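Local coordinates for protein cyclopropane mycolic acid synthase MmaA2 (Mycobacterium tuberculosis, PDB 1TPY) that converts a double bond of mycolic acids into a cis cyclopropane ring, taking the methylene group from S-adenosyl-L-methionine, at residues 16-19 / 20-24; 51-54 / 55-59; 186-189 / 190-194. All coordinates share one frame; numbering follows the deposited sequence.

Contact 1 (16-19 / 20-24); sequences YDLS and DDFFR. With SAH (S-adenosyl-L-homocysteine), chain C; 16A (cetyl-trimethyl-ammonium), chain D.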
loop_
_atom_site.group_PDB
_atom_site.type_symbol
_atom_site.label_atom_id
_atom_site.label_comp_id
_atom_site.label_asym_id
_atom_site.label_seq_id
_atom_site.Cartn_x
_atom_site.Cartn_y
_atom_site.Cartn_z
ATOM N N TYR A 16 -1.777 -11.650 2.200
ATOM C CA TYR A 16 -0.501 -11.669 1.485
ATOM C C TYR A 16 0.310 -12.951 1.481
ATOM O O TYR A 16 1.240 -13.087 0.685
ATOM C CB TYR A 16 0.381 -10.509 1.958
ATOM C CG TYR A 16 -0.342 -9.191 1.899
ATOM C CD1 TYR A 16 -1.010 -8.694 3.016
ATOM C CD2 TYR A 16 -0.450 -8.491 0.700
ATOM C CE1 TYR A 16 -1.774 -7.536 2.939
ATOM C CE2 TYR A 16 -1.212 -7.334 0.612
ATOM C CZ TYR A 16 -1.871 -6.864 1.730
ATOM O OH TYR A 16 -2.638 -5.735 1.635
ATOM N N ASP A 17 -0.015 -13.894 2.355
ATOM C CA ASP A 17 0.727 -15.148 2.368
ATOM C C ASP A 17 -0.038 -16.260 1.656
ATOM O O ASP A 17 0.347 -17.426 1.717
ATOM C CB ASP A 17 1.068 -15.553 3.806
ATOM C CG ASP A 17 2.261 -14.782 4.357
ATOM O OD1 ASP A 17 2.530 -14.873 5.570
ATOM O OD2 ASP A 17 2.940 -14.091 3.570
ATOM N N LEU A 18 -1.113 -15.887 0.966
ATOM C CA LEU A 18 -1.922 -16.851 0.225
ATOM C C LEU A 18 -1.038 -17.695 -0.696
ATOM O O LEU A 18 -1.071 -18.924 -0.654
ATOM C CB LEU A 18 -2.972 -16.122 -0.620
ATOM C CG LEU A 18 -3.885 -17.044 -1.432
ATOM C CD1 LEU A 18 -4.708 -17.901 -0.472
ATOM C CD2 LEU A 18 -4.797 -16.225 -2.328
ATOM N N SER A 19 -0.252 -17.019 -1.526
ATOM C CA SER A 19 0.647 -17.677 -2.466
ATOM C C SER A 19 1.228 -16.668 -3.442
ATOM O O SER A 19 0.488 -15.971 -4.131
ATOM C CB SER A 19 -0.093 -18.756 -3.260
ATOM O OG SER A 19 0.671 -19.171 -4.380
ATOM N N ASP A 20 2.551 -16.594 -3.502
ATOM C CA ASP A 20 3.215 -15.671 -4.412
ATOM C C ASP A 20 2.881 -16.025 -5.851
ATOM O O ASP A 20 2.737 -15.149 -6.707
ATOM C CB ASP A 20 4.725 -15.720 -4.199
ATOM C CG ASP A 20 5.168 -14.856 -3.044
ATOM O OD1 ASP A 20 4.291 -14.417 -2.265
ATOM O OD2 ASP A 20 6.384 -14.619 -2.911
ATOM N N ASP A 21 2.762 -17.319 -6.115
ATOM C CA ASP A 21 2.428 -17.789 -7.449
ATOM C C ASP A 21 1.054 -17.267 -7.857
ATOM O O ASP A 21 0.841 -16.894 -9.006
ATOM C CB ASP A 21 2.438 -19.319 -7.478
ATOM C CG ASP A 21 3.841 -19.891 -7.460
ATOM O OD1 ASP A 21 4.001 -21.059 -7.052
ATOM O OD2 ASP A 21 4.784 -19.177 -7.865
ATOM N N PHE A 22 0.127 -17.236 -6.906
ATOM C CA PHE A 22 -1.222 -16.758 -7.187
ATOM C C PHE A 22 -1.206 -15.274 -7.515
ATOM O O PHE A 22 -1.801 -14.843 -8.504
ATOM C CB PHE A 22 -2.149 -17.003 -5.995
ATOM C CG PHE A 22 -3.582 -16.645 -6.266
ATOM C CD1 PHE A 22 -4.397 -17.493 -7.013
ATOM C CD2 PHE A 22 -4.109 -15.433 -5.819
ATOM C CE1 PHE A 22 -5.715 -17.138 -7.313
ATOM C CE2 PHE A 22 -5.426 -15.074 -6.117
ATOM C CZ PHE A 22 -6.226 -15.930 -6.866
ATOM N N PHE A 23 -0.523 -14.488 -6.686
ATOM C CA PHE A 23 -0.447 -13.052 -6.916
ATOM C C PHE A 23 0.273 -12.734 -8.214
ATOM O O PHE A 23 -0.062 -11.761 -8.890
ATOM C CB PHE A 23 0.247 -12.349 -5.741
ATOM C CG PHE A 23 -0.624 -12.218 -4.521
ATOM C CD1 PHE A 23 -0.335 -12.925 -3.362
ATOM C CD2 PHE A 23 -1.759 -11.407 -4.547
ATOM C CE1 PHE A 23 -1.161 -12.836 -2.248
ATOM C CE2 PHE A 23 -2.594 -11.311 -3.437
ATOM C CZ PHE A 23 -2.294 -12.029 -2.283
ATOM N N ARG A 24 1.253 -13.558 -8.575
ATOM C CA ARG A 24 1.995 -13.326 -9.810
ATOM C C ARG A 24 1.095 -13.442 -11.037
ATOM O O ARG A 24 1.429 -12.949 -12.107
ATOM C CB ARG A 24 3.165 -14.307 -9.928
ATOM C CG ARG A 24 4.535 -13.648 -9.771
ATOM C CD ARG A 24 5.667 -14.587 -10.187
ATOM N NE ARG A 24 5.905 -15.641 -9.206
ATOM C CZ ARG A 24 6.438 -15.439 -8.004
ATOM N NH1 ARG A 24 6.790 -14.218 -7.624
ATOM N NH2 ARG A 24 6.627 -16.463 -7.180
HETATM N N SAH C . 3.842 -1.189 -0.220
HETATM C CA SAH C . 3.707 -2.336 -1.118
HETATM C CB SAH C . 2.782 -3.427 -0.521
HETATM C CG SAH C . 1.359 -3.027 -0.131
HETATM S SD SAH C . 0.387 -4.404 0.536
HETATM C C SAH C . 3.177 -1.899 -2.484
HETATM O O SAH C . 2.776 -0.728 -2.611
HETATM O OXT SAH C . 3.151 -2.735 -3.408
HETATM C "C5'" SAH C . 0.250 -3.964 2.289
HETATM C "C4'" SAH C . 1.608 -4.108 2.991
HETATM O "O4'" SAH C . 1.650 -3.448 4.279
HETATM C "C3'" SAH C . 2.010 -5.560 3.247
HETATM O "O3'" SAH C . 3.406 -5.720 2.936
HETATM C "C2'" SAH C . 1.738 -5.748 4.711
HETATM O "O2'" SAH C . 2.505 -6.834 5.259
HETATM C "C1'" SAH C . 2.110 -4.404 5.247
HETATM N N9 SAH C . 1.559 -4.088 6.630
HETATM C C8 SAH C . 0.293 -4.111 7.122
HETATM N N7 SAH C . 0.148 -3.776 8.364
HETATM C C5 SAH C . 1.464 -3.496 8.749
HETATM C C6 SAH C . 2.061 -3.072 9.967
HETATM N N6 SAH C . 1.356 -2.849 11.074
HETATM N N1 SAH C . 3.423 -2.889 9.990
HETATM C C2 SAH C . 4.149 -3.114 8.869
HETATM N N3 SAH C . 3.701 -3.516 7.670
HETATM C C4 SAH C . 2.331 -3.688 7.684
HETATM C C1 16A D . -7.266 -2.815 -4.229
HETATM C C2 16A D . -7.899 -2.806 -2.838
HETATM C C3 16A D . -9.080 -1.823 -2.794
HETATM C C4 16A D . -9.812 -1.736 -1.462
HETATM C C5 16A D . -10.960 -0.719 -1.581
HETATM C C6 16A D . -11.799 -0.514 -0.310
HETATM C C7 16A D . -12.628 -1.705 0.234
HETATM C C8 16A D . -13.076 -1.660 1.716
HETATM C C9 16A D . -11.990 -1.360 2.776
HETATM C C10 16A D . -10.854 -2.401 2.917
HETATM C C11 16A D . -9.557 -1.905 3.605
HETATM C C12 16A D . -8.312 -2.771 3.357
HETATM C C13 16A D . -7.387 -2.160 2.298
HETATM C C14 16A D . -6.205 -3.077 1.993
HETATM C C15 16A D . -5.502 -2.512 0.746
HETATM C C16 16A D . -4.400 -3.506 0.328
HETATM N N1 16A D . -3.469 -3.394 -0.876
HETATM C C17 16A D . -2.555 -4.295 -1.274
HETATM C C18 16A D . -4.257 -3.121 -2.139
HETATM C C19 16A D . -2.604 -2.166 -0.699
#

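Contact 2 (51-54 / 55-59); sequences AKID and LALGK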
loop_
_atom_site.group_PDB
_atom_site.type_symbol
_atom_site.label_atom_id
_atom_site.label_comp_id
_atom_site.label_asym_id
_atom_site.label_seq_id
_atom_site.Cartn_x
_atom_site.Cartn_y
_atom_site.Cartn_z
ATOM N N ALA A 51 5.880 4.402 -12.224
ATOM C CA ALA A 51 5.580 5.830 -12.173
ATOM C C ALA A 51 5.072 6.199 -10.779
ATOM O O ALA A 51 5.500 7.199 -10.195
ATOM C CB ALA A 51 4.540 6.189 -13.223
ATOM N N LYS A 52 4.158 5.395 -10.244
ATOM C CA LYS A 52 3.624 5.663 -8.907
ATOM C C LYS A 52 4.756 5.620 -7.874
ATOM O O LYS A 52 4.798 6.436 -6.957
ATOM C CB LYS A 52 2.532 4.639 -8.553
ATOM C CG LYS A 52 2.059 4.673 -7.101
ATOM C CD LYS A 52 2.948 3.825 -6.188
ATOM C CE LYS A 52 2.957 2.354 -6.620
ATOM N NZ LYS A 52 1.591 1.735 -6.647
ATOM N N ILE A 53 5.672 4.670 -8.036
ATOM C CA ILE A 53 6.805 4.528 -7.129
ATOM C C ILE A 53 7.619 5.820 -7.131
ATOM O O ILE A 53 7.825 6.441 -6.086
ATOM C CB ILE A 53 7.728 3.366 -7.566
ATOM C CG1 ILE A 53 6.949 2.048 -7.569
ATOM C CG2 ILE A 53 8.948 3.290 -6.659
ATOM C CD1 ILE A 53 6.318 1.711 -6.251
ATOM N N ASP A 54 8.082 6.213 -8.315
ATOM C CA ASP A 54 8.867 7.433 -8.463
ATOM C C ASP A 54 8.116 8.659 -7.953
ATOM O O ASP A 54 8.715 9.576 -7.397
ATOM C CB ASP A 54 9.244 7.648 -9.935
ATOM C CG ASP A 54 10.181 6.583 -10.457
ATOM O OD1 ASP A 54 10.715 5.801 -9.639
ATOM O OD2 ASP A 54 10.391 6.537 -11.688
ATOM N N LEU A 55 6.802 8.677 -8.152
ATOM C CA LEU A 55 5.985 9.800 -7.710
ATOM C C LEU A 55 6.092 9.942 -6.195
ATOM O O LEU A 55 6.319 11.033 -5.674
ATOM C CB LEU A 55 4.524 9.579 -8.115
ATOM C CG LEU A 55 3.524 10.668 -7.714
ATOM C CD1 LEU A 55 3.868 11.971 -8.437
ATOM C CD2 LEU A 55 2.110 10.213 -8.051
ATOM N N ALA A 56 5.940 8.826 -5.491
ATOM C CA ALA A 56 6.019 8.829 -4.035
ATOM C C ALA A 56 7.432 9.148 -3.549
ATOM O O ALA A 56 7.628 10.009 -2.692
ATOM C CB ALA A 56 5.586 7.472 -3.493
ATOM N N LEU A 57 8.409 8.440 -4.103
ATOM C CA LEU A 57 9.801 8.619 -3.733
ATOM C C LEU A 57 10.327 10.038 -4.005
ATOM O O LEU A 57 11.039 10.607 -3.176
ATOM C CB LEU A 57 10.652 7.580 -4.472
ATOM C CG LEU A 57 11.221 6.386 -3.689
ATOM C CD1 LEU A 57 10.221 5.858 -2.675
ATOM C CD2 LEU A 57 11.622 5.301 -4.682
ATOM N N GLY A 58 9.965 10.608 -5.151
ATOM C CA GLY A 58 10.429 11.942 -5.503
ATOM C C GLY A 58 9.973 13.065 -4.588
ATOM O O GLY A 58 10.524 14.166 -4.625
ATOM N N LYS A 59 8.972 12.794 -3.760
ATOM C CA LYS A 59 8.437 13.796 -2.841
ATOM C C LYS A 59 9.160 13.799 -1.499
ATOM O O LYS A 59 8.954 14.690 -0.674
ATOM C CB LYS A 59 6.952 13.527 -2.598
ATOM C CG LYS A 59 6.096 13.579 -3.847
ATOM C CD LYS A 59 4.675 13.127 -3.557
ATOM C CE LYS A 59 3.753 13.368 -4.743
ATOM N NZ LYS A 59 2.328 13.122 -4.377
#

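Contact 3 (186-189 / 190-194); sequences LWLA and RFLKF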
loop_
_atom_site.group_PDB
_atom_site.type_symbol
_atom_site.label_atom_id
_atom_site.label_comp_id
_atom_site.label_asym_id
_atom_site.label_seq_id
_atom_site.Cartn_x
_atom_site.Cartn_y
_atom_site.Cartn_z
ATOM N N LEU A 186 -27.521 -1.498 -0.419
ATOM C CA LEU A 186 -27.344 -2.768 0.263
ATOM C C LEU A 186 -26.115 -3.464 -0.308
ATOM O O LEU A 186 -25.357 -4.099 0.423
ATOM C CB LEU A 186 -28.584 -3.646 0.091
ATOM C CG LEU A 186 -29.504 -3.664 1.319
ATOM C CD1 LEU A 186 -29.889 -2.239 1.710
ATOM C CD2 LEU A 186 -30.740 -4.503 1.019
ATOM N N TRP A 187 -25.912 -3.324 -1.615
ATOM C CA TRP A 187 -24.762 -3.940 -2.254
ATOM C C TRP A 187 -23.471 -3.396 -1.651
ATOM O O TRP A 187 -22.540 -4.153 -1.401
ATOM C CB TRP A 187 -24.754 -3.675 -3.764
ATOM C CG TRP A 187 -23.457 -4.097 -4.386
ATOM C CD1 TRP A 187 -23.080 -5.369 -4.729
ATOM C CD2 TRP A 187 -22.315 -3.266 -4.618
ATOM N NE1 TRP A 187 -21.771 -5.377 -5.152
ATOM C CE2 TRP A 187 -21.278 -4.101 -5.094
ATOM C CE3 TRP A 187 -22.065 -1.894 -4.466
ATOM C CZ2 TRP A 187 -20.011 -3.609 -5.417
ATOM C CZ3 TRP A 187 -20.803 -1.404 -4.787
ATOM C CH2 TRP A 187 -19.792 -2.262 -5.257
ATOM N N LEU A 188 -23.420 -2.084 -1.423
ATOM C CA LEU A 188 -22.231 -1.455 -0.853
ATOM C C LEU A 188 -21.886 -2.042 0.506
ATOM O O LEU A 188 -20.762 -2.493 0.732
ATOM C CB LEU A 188 -22.427 0.058 -0.697
ATOM C CG LEU A 188 -21.281 0.783 0.024
ATOM C CD1 LEU A 188 -20.006 0.672 -0.800
ATOM C CD2 LEU A 188 -21.635 2.247 0.240
ATOM N N ALA A 189 -22.855 -2.020 1.413
ATOM C CA ALA A 189 -22.642 -2.550 2.748
ATOM C C ALA A 189 -22.234 -4.010 2.644
ATOM O O ALA A 189 -21.296 -4.458 3.299
ATOM C CB ALA A 189 -23.915 -2.415 3.575
ATOM N N ARG A 190 -22.942 -4.747 1.797
ATOM C CA ARG A 190 -22.674 -6.162 1.595
ATOM C C ARG A 190 -21.258 -6.391 1.065
ATOM O O ARG A 190 -20.541 -7.278 1.540
ATOM C CB ARG A 190 -23.693 -6.731 0.615
ATOM C CG ARG A 190 -23.795 -8.238 0.595
ATOM C CD ARG A 190 -24.889 -8.640 -0.376
ATOM N NE ARG A 190 -26.116 -7.891 -0.123
ATOM C CZ ARG A 190 -27.152 -7.849 -0.953
ATOM N NH1 ARG A 190 -27.114 -8.515 -2.099
ATOM N NH2 ARG A 190 -28.228 -7.138 -0.639
ATOM N N PHE A 191 -20.855 -5.595 0.082
ATOM C CA PHE A 191 -19.524 -5.745 -0.485
ATOM C C PHE A 191 -18.458 -5.429 0.562
ATOM O O PHE A 191 -17.486 -6.162 0.700
ATOM C CB PHE A 191 -19.345 -4.834 -1.703
ATOM C CG PHE A 191 -18.040 -5.036 -2.414
ATOM C CD1 PHE A 191 -17.790 -6.214 -3.112
ATOM C CD2 PHE A 191 -17.043 -4.065 -2.354
ATOM C CE1 PHE A 191 -16.559 -6.426 -3.740
ATOM C CE2 PHE A 191 -15.812 -4.263 -2.975
ATOM C CZ PHE A 191 -15.569 -5.446 -3.669
ATOM N N LEU A 192 -18.645 -4.337 1.301
ATOM C CA LEU A 192 -17.689 -3.949 2.335
ATOM C C LEU A 192 -17.525 -5.057 3.385
ATOM O O LEU A 192 -16.413 -5.342 3.841
ATOM C CB LEU A 192 -18.140 -2.645 3.008
ATOM C CG LEU A 192 -17.626 -1.312 2.441
ATOM C CD1 LEU A 192 -17.544 -1.366 0.932
ATOM C CD2 LEU A 192 -18.547 -0.180 2.882
ATOM N N LYS A 193 -18.630 -5.683 3.766
ATOM C CA LYS A 193 -18.569 -6.753 4.746
ATOM C C LYS A 193 -17.760 -7.907 4.140
ATOM O O LYS A 193 -16.942 -8.531 4.814
ATOM C CB LYS A 193 -19.984 -7.210 5.100
ATOM C CG LYS A 193 -20.055 -8.213 6.241
ATOM C CD LYS A 193 -21.495 -8.651 6.485
ATOM C CE LYS A 193 -21.587 -9.681 7.605
ATOM N NZ LYS A 193 -22.984 -10.183 7.767
ATOM N N PHE A 194 -18.000 -8.173 2.859
ATOM C CA PHE A 194 -17.297 -9.228 2.133
ATOM C C PHE A 194 -15.786 -8.984 2.176
ATOM O O PHE A 194 -15.002 -9.892 2.465
ATOM C CB PHE A 194 -17.785 -9.262 0.678
ATOM C CG PHE A 194 -16.828 -9.921 -0.275
ATOM C CD1 PHE A 194 -16.649 -11.299 -0.269
ATOM C CD2 PHE A 194 -16.088 -9.152 -1.176
ATOM C CE1 PHE A 194 -15.745 -11.908 -1.150
ATOM C CE2 PHE A 194 -15.179 -9.754 -2.061
ATOM C CZ PHE A 194 -15.010 -11.133 -2.044
#

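Contact 1 (16-19 / 20-24)
The Phe23 ring packs against the turn before its helix: CD1 lies 3.2 Å from Ser19 O and CE1 3.8 Å from Tyr16 O, and Leu18 CB also approaches the ring obliquely. The Phe22 ring is met, again obliquely, by the Leu18 methyl CD2, 3.6 Å from Phe22 CD2. Tyr16 turns its own ring to the ligands. The ribose of S-adenosyl-L-homocysteine lies over one face, with C3' above the centre, and the thioether sulfur SD is 3.3 Å from Tyr16 CE2. At the edge, in plane, sits the headgroup methyl C17 of cetyl-trimethyl-ammonium; Tyr16 OH is hydrogen-bonded to His141. Phe22 and Phe23 leave the helix on different courses, CG of Phe22 anti to the backbone N (chi1 -175°) and CG of Phe23 anti to the carbonyl carbon (chi1 -76°). Ser19 starts the helix: its OG accepts from Phe22 N at 3.2 Å, while its O takes a straighter bond from Phe23 N (3.1 Å, 166°) that lies in the carbonyl plane. Arg24 NH2 and Asp21 OD2 form a salt bridge whose hydrogen bond is weak and long, 3.4 Å. The Asp17 carboxylate accepts hydrogen bonds from Ser96 OG and from backbone N of Lys97 and Asn98, all S-adenosyl-L-methionine-site residues. The arrangement is a serine N-cap on helix 20-24, set where the pockets of the cofactor product and the lipid-like ligand meet, Tyr16 belonging to both.

Contact 2 (51-54 / 55-59)
This is a local, one-turn contact inside an alpha-helix: residues 51-54 meet 55-59 in the later part of helix 45-57, which packs against the central sheet of the Rossmann-like methyltransferase fold. Four consecutive i to i+4 bonds carry it, from Leu55 N to Ala51 O through Gly58 N to Asp54 O, the last at 2.8 Å. The straightest is Leu57 N to Ile53 O, at 177°. The buried faces of the helix are divided among its neighbours: Ile53 and Leu57 lean on helix 77-86, whereas Ala56 touches Leu165 and Gln282 of strands 163-171 and 278-286. Lys52 curls away from the following turn, and its NZ is gripped by Ser34 OG, Gln49 OE1 and Cys35 O; Ser34 binds S-adenosyl-L-methionine, which is consistent with a second-shell role for the lysine at the cofactor site. The Asp54 carboxylate turns away from 55-59 to a salt bridge, OD2 with Arg81 NH2, joining this helix to helix 77-86. Ile53 and Leu57 lie side by side and point the same way. With Ile53 CG2 anti to the backbone N, this methyl faces the next turn and meets Leu57 CD2 at 3.9 Å.

Contact 3 (186-189 / 190-194)
Trp187 and Phe191 both set CG anti to the backbone N (chi1 170° and -174°), which lays their side chains next to each other, pointing the same way, on one flank of an alpha-helix. This is i to i+4 packing at the start of helix 186-199, beside helix 256-275. The Trp187 six-membered ring and the Phe191 ring are nearly parallel, their planes at 16°, but slid so far that they barely overlap, with centroids 5.3 Å apart. What sits over the indole face is instead Phe191 CB, in a CH-pi contact 4.2 Å from the centroid of the six-membered ring. Trp187 CZ2 approaches Phe191 CG at 3.9 Å, obliquely to the phenyl ring.

Both aromatic side chains also touch Leu272 of helix 256-275, and Lys271 of that helix makes a cation-pi contact with Trp187. The Phe191 side chain comes close to that of Cys269, the active-site residue inferred by similarity, so this flank of the helix borders the probable catalytic region.

The backbone repeats the same bond four times, from Arg190 N to Leu186 O as far as Lys193 N to Ala189 O. The shortest joins Phe191 N to Trp187 O at 2.7 Å, within the same Trp187-Phe191 step as the aromatic pair. On the exposed side, Arg190 runs out extended and then bends at chi3, folding its guanidinium back toward Leu186. There NH2 lies 3.6 Å from Leu186 CB, the guanidinium plane oblique to it, a van der Waals contact of a charged group with an aliphatic chain. Leu188 and Leu192 continue the packing on a further side, their branches crossing at an angle. Leu188 also reaches Leu272, while the Leu192 methyl CD1 stands 3.4 Å from Leu188 O and 3.6 Å from Leu188 CD1.

How the contacts relate
All three contacts are local turns of helix or helix start, arranged round the two bound ligands. Contact 1 touches both, through Tyr16. Contact 2 comes near the cofactor product, with the Lys52 side chain about 5 Å from S-adenosyl-L-homocysteine. In contact 3 the Leu192 side chain is about 5 Å from cetyl-trimethyl-ammonium, and that of Phe191 about 4 Å from the side chain of Cys269, the active-site residue inferred by similarity. The centre of contact 1 is about 25 Å from each of the others, its nearest atoms about 12 Å from contact 2 and 11 Å from contact 3. Contacts 2 and 3, on opposite sides of the chain's centre, have centres about 33 Å apart.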